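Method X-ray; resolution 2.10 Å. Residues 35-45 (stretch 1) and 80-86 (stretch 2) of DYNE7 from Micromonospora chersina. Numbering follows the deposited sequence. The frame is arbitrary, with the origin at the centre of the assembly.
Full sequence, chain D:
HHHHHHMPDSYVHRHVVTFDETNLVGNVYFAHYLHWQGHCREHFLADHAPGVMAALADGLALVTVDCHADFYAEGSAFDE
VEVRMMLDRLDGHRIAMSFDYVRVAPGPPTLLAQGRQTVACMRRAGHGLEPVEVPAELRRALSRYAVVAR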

# COMPACT_ATOMS: atom_id res chain seq x y z
N HIS D 35 -6.82 0.39 -6.26
CA HIS D 35 -5.47 0.58 -6.79
C HIS D 35 -5.35 0.04 -8.19
O HIS D 35 -4.76 0.69 -9.04
CB HIS D 35 -4.38 -0.09 -5.91
CG HIS D 35 -4.15 0.60 -4.62
ND1 HIS D 35 -3.09 1.43 -4.45
CD2 HIS D 35 -4.82 0.49 -3.46
CE1 HIS D 35 -3.16 1.85 -3.20
NE2 HIS D 35 -4.21 1.32 -2.58
N TRP D 36 -5.93 -1.17 -8.43
CA TRP D 36 -5.86 -1.85 -9.71
C TRP D 36 -6.51 -1.08 -10.86
O TRP D 36 -6.07 -1.24 -11.99
CB TRP D 36 -6.45 -3.26 -9.61
CG TRP D 36 -5.78 -4.17 -8.63
CD1 TRP D 36 -4.56 -4.00 -8.01
CD2 TRP D 36 -6.29 -5.41 -8.15
NE1 TRP D 36 -4.31 -5.04 -7.16
CE2 TRP D 36 -5.36 -5.93 -7.23
CE3 TRP D 36 -7.47 -6.15 -8.42
CZ2 TRP D 36 -5.55 -7.15 -6.58
CZ3 TRP D 36 -7.68 -7.34 -7.74
CH2 TRP D 36 -6.72 -7.84 -6.85
N GLN D 37 -7.53 -0.26 -10.56
CA GLN D 37 -8.13 0.68 -11.54
C GLN D 37 -7.09 1.68 -12.02
O GLN D 37 -7.01 1.95 -13.21
CB GLN D 37 -9.31 1.43 -10.91
CG GLN D 37 -10.51 0.54 -10.67
CD GLN D 37 -11.70 1.28 -10.12
OE1 GLN D 37 -11.70 2.49 -9.93
NE2 GLN D 37 -12.76 0.55 -9.85
N GLY D 38 -6.32 2.22 -11.06
CA GLY D 38 -5.21 3.12 -11.32
C GLY D 38 -4.16 2.45 -12.19
O GLY D 38 -3.76 3.01 -13.20
N HIS D 39 -3.70 1.25 -11.79
CA HIS D 39 -2.69 0.50 -12.54
C HIS D 39 -3.17 0.23 -13.97
O HIS D 39 -2.41 0.36 -14.94
CB HIS D 39 -2.40 -0.86 -11.89
CG HIS D 39 -2.01 -0.83 -10.45
ND1 HIS D 39 -1.60 0.32 -9.81
CD2 HIS D 39 -1.98 -1.84 -9.56
CE1 HIS D 39 -1.30 -0.03 -8.58
NE2 HIS D 39 -1.52 -1.31 -8.38
N CYS D 40 -4.43 -0.20 -14.09
CA CYS D 40 -5.06 -0.43 -15.38
C CYS D 40 -5.09 0.83 -16.27
O CYS D 40 -4.65 0.75 -17.41
CB CYS D 40 -6.46 -1.01 -15.19
SG CYS D 40 -7.31 -1.38 -16.76
N ARG D 41 -5.55 1.97 -15.75
CA ARG D 41 -5.64 3.19 -16.56
C ARG D 41 -4.26 3.71 -16.98
O ARG D 41 -4.14 4.25 -18.07
CB ARG D 41 -6.52 4.30 -15.95
CG ARG D 41 -5.94 5.00 -14.71
CD ARG D 41 -6.77 6.16 -14.19
NE ARG D 41 -6.00 6.91 -13.19
CZ ARG D 41 -6.48 7.44 -12.08
NH1 ARG D 41 -7.77 7.35 -11.80
NH2 ARG D 41 -5.68 8.10 -11.25
N GLU D 42 -3.24 3.54 -16.12
CA GLU D 42 -1.86 3.91 -16.46
C GLU D 42 -1.26 3.00 -17.53
O GLU D 42 -0.60 3.50 -18.42
CB GLU D 42 -0.98 3.87 -15.22
CG GLU D 42 -1.22 4.98 -14.23
CD GLU D 42 -0.56 4.65 -12.91
OE1 GLU D 42 -1.19 4.91 -11.86
OE2 GLU D 42 0.57 4.11 -12.91
N HIS D 43 -1.48 1.67 -17.43
CA HIS D 43 -1.02 0.66 -18.40
C HIS D 43 -1.69 0.98 -19.76
O HIS D 43 -1.03 0.94 -20.80
CB HIS D 43 -1.33 -0.76 -17.89
CG HIS D 43 -0.69 -1.92 -18.63
ND1 HIS D 43 0.22 -1.73 -19.69
CD2 HIS D 43 -0.88 -3.25 -18.46
CE1 HIS D 43 0.58 -2.95 -20.07
NE2 HIS D 43 -0.06 -3.90 -19.37
N PHE D 44 -2.98 1.35 -19.74
CA PHE D 44 -3.74 1.77 -20.91
C PHE D 44 -3.07 2.94 -21.63
O PHE D 44 -2.86 2.86 -22.84
CB PHE D 44 -5.20 2.12 -20.56
CG PHE D 44 -5.99 2.55 -21.78
CD1 PHE D 44 -6.47 1.61 -22.68
CD2 PHE D 44 -6.20 3.90 -22.05
CE1 PHE D 44 -7.16 2.00 -23.82
CE2 PHE D 44 -6.86 4.29 -23.22
CZ PHE D 44 -7.35 3.34 -24.09
N LEU D 45 -2.74 4.00 -20.90
CA LEU D 45 -1.97 5.14 -21.41
C LEU D 45 -0.63 4.73 -22.01
O LEU D 45 -0.33 5.19 -23.10
CB LEU D 45 -1.74 6.20 -20.31
CG LEU D 45 -2.97 6.84 -19.68
CD1 LEU D 45 -2.58 7.73 -18.53
CD2 LEU D 45 -3.78 7.63 -20.67
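Stretch 2 (80-86) EVEVRMM

Strand 80-86 of DYNE7 packs against helix 35-45. Stretch 2 is an extended β-strand throughout, its phi/psi values running from -94/114 at Glu80 to -132/149 at Met86, and it continues beyond Met86. Its N-to-C direction makes an angle of 66° with that of the helix (signed crossing angle -66°), and the two axes approach to 9.1 Å. The backbones come nearest where the CA of Cys40 lies 6.6 Å from the CA of Val83. Strand alternation sets the pattern: Val81, Val83 and Met85 direct their CA-to-CB bonds toward the helix, whereas that of Arg84 points away. On the helix, the CA-to-CB bonds of Trp36, Cys40 and Phe44, spaced four residues apart, point toward the strand.

Contacts between the stretches are mainly apolar, and 355 Å² is buried between them, summed over both sides; no hydrogen bond crosses between them. Trp36 meets two valines, its CZ3 lying 4.3 Å from Val81 CG1 and its CB 4.1 Å from Val83 CG2; both methyl groups lie oblique to the indole ring. Val83, with chi1 in the t rotamer, also places CG1 3.8 Å from Cys40 CB, and so touches both Trp36 and Cys40.

Contacts of the two sulfur-bearing side chains, Cys40 and Met85, follow toward the C-terminal end of the strand. Cys40 SG lies 3.7 Å from Val83 O and 3.6 Å from Met85 CB. Met85, the most extensively covered residue of the contact, is t, t, p; its CE sits over one face of the Phe44 ring, 3.4 Å from Phe44 CG, while its SD lies 4.3 Å from Arg41 CA.

Polar pairing stays within the strand and off the interface: Arg84 NE and Arg84 NH2 each donate a hydrogen bond to Glu82 OE1 at 2.9 Å, forming a salt bridge between residues on the same side of the strand.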

# COMPACT_ATOMS: atom_id res chain seq x y z
N GLU D 80 -4.24 -14.91 -10.94
CA GLU D 80 -4.03 -14.05 -12.09
C GLU D 80 -5.38 -13.39 -12.42
O GLU D 80 -6.35 -14.07 -12.74
CB GLU D 80 -3.46 -14.85 -13.27
CG GLU D 80 -3.30 -14.01 -14.53
CD GLU D 80 -2.87 -14.82 -15.75
OE1 GLU D 80 -2.83 -14.24 -16.85
OE2 GLU D 80 -2.63 -16.05 -15.62
N VAL D 81 -5.43 -12.07 -12.26
CA VAL D 81 -6.66 -11.30 -12.41
C VAL D 81 -6.53 -10.43 -13.64
O VAL D 81 -5.54 -9.73 -13.80
CB VAL D 81 -7.00 -10.44 -11.15
CG1 VAL D 81 -8.31 -9.64 -11.34
CG2 VAL D 81 -7.06 -11.30 -9.89
N GLU D 82 -7.53 -10.52 -14.54
CA GLU D 82 -7.63 -9.57 -15.64
C GLU D 82 -8.52 -8.41 -15.22
O GLU D 82 -9.68 -8.62 -14.85
CB GLU D 82 -8.18 -10.23 -16.87
CG GLU D 82 -7.19 -11.16 -17.51
CD GLU D 82 -7.68 -11.72 -18.82
OE1 GLU D 82 -8.84 -11.44 -19.23
OE2 GLU D 82 -6.90 -12.46 -19.45
N VAL D 83 -7.94 -7.21 -15.19
CA VAL D 83 -8.69 -5.98 -14.92
C VAL D 83 -9.10 -5.45 -16.31
O VAL D 83 -8.28 -4.92 -17.04
CB VAL D 83 -7.87 -4.95 -14.09
CG1 VAL D 83 -8.73 -3.72 -13.76
CG2 VAL D 83 -7.34 -5.60 -12.80
N ARG D 84 -10.36 -5.70 -16.68
CA ARG D 84 -10.87 -5.41 -18.00
C ARG D 84 -11.57 -4.07 -18.00
O ARG D 84 -12.59 -3.91 -17.34
CB ARG D 84 -11.80 -6.53 -18.47
CG ARG D 84 -11.12 -7.89 -18.46
CD ARG D 84 -12.10 -8.94 -18.86
NE ARG D 84 -11.49 -10.27 -18.92
CZ ARG D 84 -12.18 -11.39 -19.10
NH1 ARG D 84 -13.50 -11.36 -19.23
NH2 ARG D 84 -11.55 -12.55 -19.14
N MET D 85 -11.02 -3.10 -18.73
CA MET D 85 -11.51 -1.73 -18.74
C MET D 85 -12.32 -1.39 -19.99
O MET D 85 -11.94 -1.73 -21.11
CB MET D 85 -10.35 -0.75 -18.58
CG MET D 85 -10.79 0.68 -18.32
SD MET D 85 -9.37 1.76 -18.08
CE MET D 85 -8.72 1.80 -19.81
N MET D 86 -13.42 -0.67 -19.80
CA MET D 86 -14.22 -0.12 -20.90
C MET D 86 -14.53 1.34 -20.68
O MET D 86 -14.67 1.77 -19.53
CB MET D 86 -15.52 -0.91 -21.06
CG MET D 86 -15.26 -2.33 -21.51
SD MET D 86 -16.62 -3.15 -22.26
CE MET D 86 -16.57 -2.40 -23.92